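Local coordinates for ER-derived vesicles protein ERV41 (Saccharomyces cerevisiae, PDB 3ZLC) that travels in COPII-coated vesicles, is required for efficient transport of some secretory proteins to the Golgi, and facilitates retrograde transport to the endoplasmic reticulum, at residues A[88-93]-A[111-116]; A[129-134]-A[233-238]; A[189-194]-A[212-217]. All blocks are in the same frame, centred on the assembly; numbering follows the deposited sequence.

Contact 1. Residues A[88-93]-A[111-116]; sequences PAEFRE and LPEFNG
Phe91 and Phe114 meet obliquely, their ring centroids 5.3 Å apart and their planes turned 52° to each other. CE1 of Phe114 lies over one face of the Phe91 ring, displaced toward the rim, and comes within 4.1 Å of Phe91 CE2. Each ring also takes a backbone carbonyl at its edge from the opposite segment: Glu113 O sits 3.2 Å from Phe91 CE2, and Glu90 O makes a tight approach of 2.9 Å to Phe114 CE1, which would probably let the weakly positive ring hydrogens face the oxygens. No hydrogen bond joins the two segments. Glu113, extended beyond CG, crosses the Phe91 side chain at about a right angle and sets OE1 3.8 Å from Phe91 CZ, while its CB lies over the centre of the neighbouring Phe114 ring. The carboxylates of Glu90 and Glu113 stand near each other, Glu90 OE2 to Glu113 OE1 4.6 Å, a like-charge pair that would probably be mildly repulsive. Tight turns position the two phenylalanines: Phe91 N bonds to Pro88 O and Phe114 N to Leu111 O. Further out, Asn29 ND2 binds Glu113 O and Asn115 O, and the backbones of Phe91 and Phe114 pair with Ile62 and Phe60. The result is an oblique pair of phenylalanines between two turns of the long irregular connection that links strands 67-68 and 117-126 of the lumenal domain.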
loop_
_atom_site.group_PDB
_atom_site.type_symbol
_atom_site.label_atom_id
_atom_site.label_comp_id
_atom_site.label_asym_id
_atom_site.label_seq_id
_atom_site.Cartn_x
_atom_site.Cartn_y
_atom_site.Cartn_z
ATOM N N PRO A 88 -12.889 0.149 -16.590
ATOM C CA PRO A 88 -13.001 -0.426 -17.933
ATOM C C PRO A 88 -13.335 -1.902 -17.766
ATOM O O PRO A 88 -12.611 -2.600 -17.051
ATOM C CB PRO A 88 -11.587 -0.256 -18.509
ATOM C CG PRO A 88 -10.984 0.880 -17.741
ATOM C CD PRO A 88 -11.565 0.754 -16.351
ATOM N N ALA A 89 -14.421 -2.365 -18.380
ATOM C CA ALA A 89 -14.880 -3.743 -18.206
ATOM C C ALA A 89 -13.793 -4.763 -18.557
ATOM O O ALA A 89 -13.865 -5.932 -18.155
ATOM C CB ALA A 89 -16.146 -3.990 -19.024
ATOM N N GLU A 90 -12.796 -4.306 -19.312
ATOM C CA GLU A 90 -11.597 -5.079 -19.605
ATOM C C GLU A 90 -10.863 -5.486 -18.331
ATOM O O GLU A 90 -10.160 -6.494 -18.314
ATOM C CB GLU A 90 -10.646 -4.253 -20.483
ATOM C CG GLU A 90 -11.167 -3.935 -21.885
ATOM C CD GLU A 90 -10.665 -2.599 -22.409
ATOM O OE1 GLU A 90 -10.493 -1.663 -21.596
ATOM O OE2 GLU A 90 -10.449 -2.484 -23.633
ATOM N N PHE A 91 -11.015 -4.710 -17.262
ATOM C CA PHE A 91 -10.206 -4.946 -16.074
ATOM C C PHE A 91 -10.959 -5.564 -14.905
ATOM O O PHE A 91 -10.529 -5.495 -13.745
ATOM C CB PHE A 91 -9.433 -3.686 -15.696
ATOM C CG PHE A 91 -8.386 -3.316 -16.711
ATOM C CD1 PHE A 91 -8.735 -2.649 -17.880
ATOM C CD2 PHE A 91 -7.059 -3.676 -16.518
ATOM C CE1 PHE A 91 -7.777 -2.326 -18.826
ATOM C CE2 PHE A 91 -6.096 -3.356 -17.459
ATOM C CZ PHE A 91 -6.455 -2.678 -18.615
ATOM N N ARG A 92 -12.071 -6.204 -15.225
ATOM C CA ARG A 92 -12.745 -7.026 -14.242
ATOM C C ARG A 92 -12.036 -8.372 -14.159
ATOM O O ARG A 92 -11.234 -8.726 -15.028
ATOM C CB ARG A 92 -14.229 -7.160 -14.576
ATOM C CG ARG A 92 -14.977 -5.837 -14.445
ATOM C CD ARG A 92 -14.522 -5.087 -13.197
ATOM N NE ARG A 92 -15.452 -4.033 -12.795
ATOM C CZ ARG A 92 -15.337 -3.303 -11.686
ATOM N NH1 ARG A 92 -14.324 -3.489 -10.847
ATOM N NH2 ARG A 92 -16.239 -2.377 -11.411
ATOM N N GLU A 93 -12.310 -9.101 -13.089
ATOM C CA GLU A 93 -11.569 -10.309 -12.761
ATOM C C GLU A 93 -11.689 -11.407 -13.808
ATOM O O GLU A 93 -12.802 -11.778 -14.206
ATOM C CB GLU A 93 -12.084 -10.845 -11.433
ATOM C CG GLU A 93 -11.258 -11.978 -10.886
ATOM C CD GLU A 93 -11.753 -12.418 -9.541
ATOM O OE1 GLU A 93 -12.730 -11.815 -9.043
ATOM O OE2 GLU A 93 -11.163 -13.364 -8.989
ATOM N N LEU A 111 -2.729 -10.562 -22.450
ATOM C CA LEU A 111 -2.265 -9.307 -23.037
ATOM C C LEU A 111 -1.402 -8.583 -22.004
ATOM O O LEU A 111 -1.580 -8.786 -20.798
ATOM C CB LEU A 111 -3.453 -8.420 -23.431
ATOM C CG LEU A 111 -4.505 -8.999 -24.381
ATOM C CD1 LEU A 111 -5.598 -7.978 -24.658
ATOM C CD2 LEU A 111 -3.871 -9.469 -25.682
ATOM N N PRO A 112 -0.451 -7.752 -22.468
ATOM C CA PRO A 112 0.343 -6.958 -21.520
ATOM C C PRO A 112 -0.506 -5.996 -20.670
ATOM O O PRO A 112 -0.007 -5.503 -19.654
ATOM C CB PRO A 112 1.318 -6.183 -22.424
ATOM C CG PRO A 112 0.798 -6.344 -23.832
ATOM C CD PRO A 112 0.058 -7.645 -23.847
ATOM N N GLU A 113 -1.753 -5.741 -21.070
ATOM C CA GLU A 113 -2.670 -4.922 -20.274
ATOM C C GLU A 113 -2.959 -5.560 -18.917
ATOM O O GLU A 113 -3.345 -4.871 -17.972
ATOM C CB GLU A 113 -3.998 -4.707 -21.014
ATOM C CG GLU A 113 -4.037 -3.501 -21.947
ATOM C CD GLU A 113 -5.372 -3.359 -22.664
ATOM O OE1 GLU A 113 -6.373 -3.925 -22.174
ATOM O OE2 GLU A 113 -5.421 -2.691 -23.721
ATOM N N PHE A 114 -2.771 -6.875 -18.826
ATOM C CA PHE A 114 -3.155 -7.614 -17.628
ATOM C C PHE A 114 -1.989 -8.155 -16.805
ATOM O O PHE A 114 -2.228 -8.831 -15.791
ATOM C CB PHE A 114 -4.120 -8.749 -17.993
ATOM C CG PHE A 114 -5.308 -8.288 -18.788
ATOM C CD1 PHE A 114 -6.231 -7.418 -18.224
ATOM C CD2 PHE A 114 -5.495 -8.708 -20.102
ATOM C CE1 PHE A 114 -7.322 -6.977 -18.951
ATOM C CE2 PHE A 114 -6.592 -8.278 -20.835
ATOM C CZ PHE A 114 -7.506 -7.409 -20.260
ATOM N N ASN A 115 -0.753 -7.875 -17.240
ATOM C CA ASN A 115 0.433 -8.123 -16.416
ATOM C C ASN A 115 0.115 -7.749 -14.986
ATOM O O ASN A 115 -0.380 -6.645 -14.744
ATOM C CB ASN A 115 1.612 -7.256 -16.880
ATOM C CG ASN A 115 2.138 -7.660 -18.243
ATOM O OD1 ASN A 115 1.885 -8.766 -18.713
ATOM N ND2 ASN A 115 2.889 -6.764 -18.882
ATOM N N GLY A 116 0.358 -8.649 -14.032
ATOM C CA GLY A 116 0.032 -8.320 -12.649
ATOM C C GLY A 116 0.803 -9.086 -11.593
ATOM O O GLY A 116 1.295 -10.182 -11.847
#

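Contact 2. Residues A[129-134]-A[233-238]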
loop_
_atom_site.group_PDB
_atom_site.type_symbol
_atom_site.label_atom_id
_atom_site.label_comp_id
_atom_site.label_asym_id
_atom_site.label_seq_id
_atom_site.Cartn_x
_atom_site.Cartn_y
_atom_site.Cartn_z
ATOM N N SER A 129 9.692 7.499 11.497
ATOM C CA SER A 129 9.421 7.983 10.146
ATOM C C SER A 129 10.164 7.123 9.106
ATOM O O SER A 129 11.371 6.929 9.193
ATOM C CB SER A 129 9.838 9.448 10.013
ATOM O OG SER A 129 9.568 9.912 8.703
ATOM N N GLY A 130 9.438 6.587 8.134
ATOM C CA GLY A 130 10.081 5.753 7.130
ATOM C C GLY A 130 9.257 5.680 5.869
ATOM O O GLY A 130 8.288 6.427 5.707
ATOM N N GLU A 131 9.621 4.764 4.976
ATOM C CA GLU A 131 8.939 4.686 3.691
ATOM C C GLU A 131 9.033 3.264 3.124
ATOM O O GLU A 131 10.079 2.626 3.209
ATOM C CB GLU A 131 9.557 5.739 2.752
ATOM C CG GLU A 131 9.302 5.563 1.271
ATOM C CD GLU A 131 10.033 6.618 0.453
ATOM O OE1 GLU A 131 10.725 7.470 1.051
ATOM O OE2 GLU A 131 9.916 6.603 -0.784
ATOM N N LEU A 132 7.917 2.764 2.597
ATOM C CA LEU A 132 7.891 1.484 1.887
ATOM C C LEU A 132 7.770 1.787 0.396
ATOM O O LEU A 132 6.875 2.536 -0.006
ATOM C CB LEU A 132 6.672 0.688 2.330
ATOM C CG LEU A 132 6.385 -0.605 1.579
ATOM C CD1 LEU A 132 7.427 -1.630 1.930
ATOM C CD2 LEU A 132 5.006 -1.102 1.957
ATOM N N GLN A 133 8.655 1.205 -0.416
ATOM C CA GLN A 133 8.758 1.532 -1.840
ATOM C C GLN A 133 8.555 0.296 -2.715
ATOM O O GLN A 133 9.234 -0.725 -2.536
ATOM C CB GLN A 133 10.150 2.136 -2.148
ATOM C CG GLN A 133 10.567 3.299 -1.228
ATOM C CD GLN A 133 11.935 3.862 -1.581
ATOM O OE1 GLN A 133 12.799 3.139 -2.070
ATOM N NE2 GLN A 133 12.130 5.156 -1.347
ATOM N N ILE A 134 7.631 0.398 -3.671
ATOM C CA ILE A 134 7.484 -0.616 -4.717
ATOM C C ILE A 134 7.909 -0.006 -6.064
ATOM O O ILE A 134 7.206 0.857 -6.591
ATOM C CB ILE A 134 6.017 -1.059 -4.832
ATOM C CG1 ILE A 134 5.501 -1.569 -3.477
ATOM C CG2 ILE A 134 5.849 -2.115 -5.918
ATOM C CD1 ILE A 134 4.013 -1.906 -3.484
ATOM N N GLY A 233 7.196 4.558 -9.301
ATOM C CA GLY A 233 6.611 3.454 -8.565
ATOM C C GLY A 233 5.519 3.867 -7.613
ATOM O O GLY A 233 4.821 4.865 -7.813
ATOM N N ILE A 234 5.359 3.072 -6.567
ATOM C CA ILE A 234 4.288 3.293 -5.614
ATOM C C ILE A 234 4.964 3.405 -4.254
ATOM O O ILE A 234 5.666 2.482 -3.826
ATOM C CB ILE A 234 3.292 2.116 -5.613
ATOM C CG1 ILE A 234 2.643 1.949 -6.995
ATOM C CG2 ILE A 234 2.198 2.346 -4.559
ATOM C CD1 ILE A 234 2.011 0.562 -7.227
ATOM N N PHE A 235 4.765 4.537 -3.581
ATOM C CA PHE A 235 5.487 4.819 -2.336
ATOM C C PHE A 235 4.548 5.114 -1.173
ATOM O O PHE A 235 3.634 5.939 -1.284
ATOM C CB PHE A 235 6.419 6.017 -2.538
ATOM C CG PHE A 235 7.450 5.822 -3.642
ATOM C CD1 PHE A 235 7.121 6.054 -4.978
ATOM C CD2 PHE A 235 8.751 5.439 -3.339
ATOM C CE1 PHE A 235 8.071 5.883 -5.995
ATOM C CE2 PHE A 235 9.715 5.271 -4.352
ATOM C CZ PHE A 235 9.371 5.495 -5.675
ATOM N N PHE A 236 4.787 4.453 -0.048
ATOM C CA PHE A 236 4.003 4.709 1.158
ATOM C C PHE A 236 4.915 5.351 2.189
ATOM O O PHE A 236 5.785 4.681 2.748
ATOM C CB PHE A 236 3.477 3.397 1.723
ATOM C CG PHE A 236 2.538 2.661 0.789
ATOM C CD1 PHE A 236 3.026 1.745 -0.133
ATOM C CD2 PHE A 236 1.158 2.873 0.852
ATOM C CE1 PHE A 236 2.157 1.042 -0.991
ATOM C CE2 PHE A 236 0.284 2.179 0.001
ATOM C CZ PHE A 236 0.785 1.264 -0.922
ATOM N N LYS A 237 4.755 6.648 2.415
ATOM C CA LYS A 237 5.527 7.313 3.457
ATOM C C LYS A 237 4.725 7.242 4.738
ATOM O O LYS A 237 3.489 7.379 4.727
ATOM C CB LYS A 237 5.811 8.769 3.090
ATOM C CG LYS A 237 6.598 8.923 1.798
ATOM C CD LYS A 237 7.808 9.824 1.992
ATOM C CE LYS A 237 8.547 10.041 0.674
ATOM N NZ LYS A 237 9.764 10.894 0.832
ATOM N N TYR A 238 5.403 6.980 5.848
ATOM C CA TYR A 238 4.672 6.898 7.108
ATOM C C TYR A 238 5.396 7.606 8.236
ATOM O O TYR A 238 6.626 7.630 8.296
ATOM C CB TYR A 238 4.361 5.434 7.478
ATOM C CG TYR A 238 5.556 4.507 7.361
ATOM C CD1 TYR A 238 6.466 4.397 8.405
ATOM C CD2 TYR A 238 5.771 3.739 6.218
ATOM C CE1 TYR A 238 7.549 3.553 8.328
ATOM C CE2 TYR A 238 6.879 2.880 6.129
ATOM C CZ TYR A 238 7.759 2.798 7.191
ATOM O OH TYR A 238 8.872 1.971 7.150
#
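Ser129 leads into the pairing with a CA-H...O contact to Tyr238 O, and from Gly130 to Ile134 the strand runs antiparallel to 233-238, two neighbouring strands in a mixed beta sheet of the lumenal domain. Gly130, Leu132 and Ile134 form the hydrogen-bonded pairs with Tyr238, Phe236 and Ile234, each through two backbone bonds. The Tyr238 ring lies flat against the Gly130 backbone, whose O sits 3.6 Å above the ring plane over its centre; CG of Tyr238, between its own backbone N and carbonyl carbon (chi1 48°), goes with the ring lying back over Gly130. Glu131, on the other side of the sheet, lies alongside Lys237, both pointing the same way, with Glu131 OE1 3.6 Å from Lys237 NZ in a salt bridge; Arg40 adds a long, weak ion pair. Leu132 likewise runs beside Phe236, Leu132 CD2 to Phe236 CD1 4.0 Å, on the face packed against strand 156-163, where Phe161 stacks on Phe236. Gln133 crosses Phe235 obliquely, Gln133 CG 3.5 Å from Phe235 CD2 at the ring edge and the amide turned 88° to the ring. That amide also steadies Glu131: Gln133 NE2 donates to Glu131 OE2 over 2.7 Å, arriving from above the carboxylate plane. Ile134 packs CB to CB against Ile234 at 4.3 Å, and Ile134 CD1 reaches to 4.3 Å from Phe236 CE1.

Contact 3. Residues A[189-194]-A[212-217]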
loop_
_atom_site.group_PDB
_atom_site.type_symbol
_atom_site.label_atom_id
_atom_site.label_comp_id
_atom_site.label_asym_id
_atom_site.label_seq_id
_atom_site.Cartn_x
_atom_site.Cartn_y
_atom_site.Cartn_z
ATOM N N TYR A 189 3.073 7.122 -7.637
ATOM C CA TYR A 189 2.072 7.408 -6.631
ATOM C C TYR A 189 2.727 7.443 -5.254
ATOM O O TYR A 189 3.474 6.525 -4.884
ATOM C CB TYR A 189 0.986 6.318 -6.663
ATOM C CG TYR A 189 0.284 6.183 -8.008
ATOM C CD1 TYR A 189 0.780 5.341 -8.995
ATOM C CD2 TYR A 189 -0.891 6.889 -8.274
ATOM C CE1 TYR A 189 0.131 5.211 -10.217
ATOM C CE2 TYR A 189 -1.546 6.765 -9.485
ATOM C CZ TYR A 189 -1.028 5.921 -10.451
ATOM O OH TYR A 189 -1.673 5.802 -11.664
ATOM N N VAL A 190 2.448 8.497 -4.491
ATOM C CA VAL A 190 3.024 8.626 -3.150
ATOM C C VAL A 190 1.903 8.843 -2.153
ATOM O O VAL A 190 1.083 9.752 -2.327
ATOM C CB VAL A 190 4.014 9.803 -3.063
ATOM C CG1 VAL A 190 4.715 9.809 -1.692
ATOM C CG2 VAL A 190 5.062 9.699 -4.175
ATOM N N TYR A 191 1.849 7.997 -1.131
ATOM C CA TYR A 191 0.889 8.186 -0.061
ATOM C C TYR A 191 1.616 8.592 1.221
ATOM O O TYR A 191 2.561 7.907 1.660
ATOM C CB TYR A 191 0.120 6.898 0.180
ATOM C CG TYR A 191 -0.645 6.356 -1.016
ATOM C CD1 TYR A 191 -1.931 6.811 -1.311
ATOM C CD2 TYR A 191 -0.102 5.367 -1.825
ATOM C CE1 TYR A 191 -2.656 6.299 -2.396
ATOM C CE2 TYR A 191 -0.815 4.845 -2.909
ATOM C CZ TYR A 191 -2.099 5.313 -3.178
ATOM O OH TYR A 191 -2.810 4.805 -4.251
ATOM N N TYR A 192 1.183 9.699 1.817
ATOM C CA TYR A 192 1.723 10.144 3.104
ATOM C C TYR A 192 0.757 9.809 4.217
ATOM O O TYR A 192 -0.280 10.467 4.371
ATOM C CB TYR A 192 1.952 11.651 3.093
ATOM C CG TYR A 192 3.075 12.073 2.183
ATOM C CD1 TYR A 192 2.841 12.343 0.839
ATOM C CD2 TYR A 192 4.378 12.202 2.666
ATOM C CE1 TYR A 192 3.877 12.731 -0.005
ATOM C CE2 TYR A 192 5.417 12.595 1.830
ATOM C CZ TYR A 192 5.156 12.851 0.500
ATOM O OH TYR A 192 6.180 13.227 -0.333
ATOM N N THR A 193 1.108 8.807 5.014
ATOM C CA THR A 193 0.190 8.307 6.039
ATOM C C THR A 193 0.668 8.737 7.413
ATOM O O THR A 193 1.865 8.639 7.718
ATOM C CB THR A 193 0.082 6.767 6.010
ATOM O OG1 THR A 193 1.363 6.177 6.305
ATOM C CG2 THR A 193 -0.437 6.296 4.648
ATOM N N SER A 194 -0.251 9.228 8.239
ATOM C CA SER A 194 0.115 9.677 9.584
ATOM C C SER A 194 -0.630 8.775 10.555
ATOM O O SER A 194 -1.873 8.743 10.572
ATOM C CB SER A 194 -0.278 11.137 9.795
ATOM O OG SER A 194 0.149 11.610 11.076
ATOM N N TYR A 212 -4.920 5.586 10.721
ATOM C CA TYR A 212 -4.144 6.608 10.028
ATOM C C TYR A 212 -4.994 7.488 9.140
ATOM O O TYR A 212 -6.112 7.108 8.725
ATOM C CB TYR A 212 -2.970 5.999 9.238
ATOM C CG TYR A 212 -3.348 5.113 8.060
ATOM C CD1 TYR A 212 -3.659 3.770 8.247
ATOM C CD2 TYR A 212 -3.327 5.611 6.753
ATOM C CE1 TYR A 212 -3.972 2.937 7.160
ATOM C CE2 TYR A 212 -3.640 4.793 5.663
ATOM C CZ TYR A 212 -3.944 3.472 5.871
ATOM O OH TYR A 212 -4.266 2.684 4.787
ATOM N N SER A 213 -4.460 8.681 8.886
ATOM C CA SER A 213 -4.999 9.581 7.882
ATOM C C SER A 213 -3.962 9.639 6.786
ATOM O O SER A 213 -2.841 9.146 6.961
ATOM C CB SER A 213 -5.244 10.977 8.452
ATOM O OG SER A 213 -4.046 11.589 8.936
ATOM N N VAL A 214 -4.320 10.231 5.656
ATOM C CA VAL A 214 -3.438 10.166 4.490
ATOM C C VAL A 214 -3.668 11.367 3.605
ATOM O O VAL A 214 -4.776 11.932 3.564
ATOM C CB VAL A 214 -3.643 8.823 3.718
ATOM C CG1 VAL A 214 -5.080 8.676 3.287
ATOM C CG2 VAL A 214 -2.708 8.726 2.502
ATOM N N ASN A 215 -2.598 11.820 2.960
ATOM C CA ASN A 215 -2.733 12.748 1.840
ATOM C C ASN A 215 -1.930 12.150 0.673
ATOM O O ASN A 215 -0.995 11.358 0.907
ATOM C CB ASN A 215 -2.398 14.214 2.217
ATOM C CG ASN A 215 -0.969 14.409 2.717
ATOM O OD1 ASN A 215 -0.020 14.395 1.931
ATOM N ND2 ASN A 215 -0.816 14.640 4.020
ATOM N N ASP A 216 -2.341 12.446 -0.560
ATOM C CA ASP A 216 -1.909 11.673 -1.737
ATOM C C ASP A 216 -1.233 12.560 -2.761
ATOM O O ASP A 216 -1.722 13.658 -3.043
ATOM C CB ASP A 216 -3.122 11.083 -2.472
ATOM C CG ASP A 216 -3.878 10.066 -1.666
ATOM O OD1 ASP A 216 -3.515 9.789 -0.507
ATOM O OD2 ASP A 216 -4.864 9.546 -2.220
ATOM N N TYR A 217 -0.152 12.065 -3.354
ATOM C CA TYR A 217 0.526 12.783 -4.443
ATOM C C TYR A 217 0.688 11.876 -5.667
ATOM O O TYR A 217 0.738 10.646 -5.534
ATOM C CB TYR A 217 1.905 13.285 -3.984
ATOM C CG TYR A 217 1.875 14.533 -3.123
ATOM C CD1 TYR A 217 1.473 14.479 -1.786
ATOM C CD2 TYR A 217 2.258 15.764 -3.645
ATOM C CE1 TYR A 217 1.450 15.637 -0.994
ATOM C CE2 TYR A 217 2.248 16.914 -2.867
ATOM C CZ TYR A 217 1.847 16.841 -1.542
ATOM O OH TYR A 217 1.826 17.991 -0.773
HETATM O O HOH W 1 -3.537 10.895 11.551
#
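Val190, Tyr192 and Ser194 exchange backbone bonds with Tyr217, Asn215 and Ser213, so six amide hydrogens and six carbonyl oxygens are satisfied across the pair. The Tyr192 N to Asn215 O bond (2.9 Å) comes nearly along the C=O axis, whereas Val190 N meets Tyr217 O from above the carbonyl plane. Water 1 bridges the last pair, donating to Ser194 O at 2.9 Å and accepting from Ser213 OG at 2.8 Å. The two strands form an antiparallel beta hairpin, 188-200 with 209-219, whose first strand also pairs with 233-240 in the same sheet. On the face of Tyr191, Thr193, Val214 and Asp216, polar ends find partners elsewhere: Tyr191 OH bonds to His156 and Gln179, and Thr193 OG1 to Lys237 O. Asp216 OD1 stands 3.5 Å from Tyr191 CD1 at the ring edge, the carboxylate turned 86° to the ring. Thr193 CG2 touches Tyr212 CD2 at 3.6 Å, and Tyr212 OH reaches Phe161 O and Leu174 N. On the other face Tyr192 CE1 lies 3.5 Å from Tyr217 CD1, the planes at 74°, while Asn215 OD1 comes 3.6 Å from Tyr192 CB. An alanine in place of Tyr192 would probably open a gap beside Tyr217 and leave that ring freer to turn, although the backbone bonds and the contact of CB with Asn215 would remain. Anti to the backbone N (chi1 -176°), Ser194 OG turns to Glu241 OE2 and hydrogen-bonds to it.

In the fold
From the N terminus, contact 1 comes first, closing a short loop between two parts of the irregular connection that follows strand 67-68 and precedes strand 117-126. It is complete before contact 2 opens, and its centre lies about 25 Å from that of contact 2 and 26 Å from that of contact 3, without touching either. Contact 2 spans a long loop from strand 130-136 to strand 233-240, and the hairpin of contact 3 is nested inside it. Lys237 N and Phe235 N probably bond to Tyr191 O and Tyr189 O, setting four strands side by side across one sheet in the order 130-136, 233-240, 188-200, 209-219; the middle two run parallel, the other pairings antiparallel.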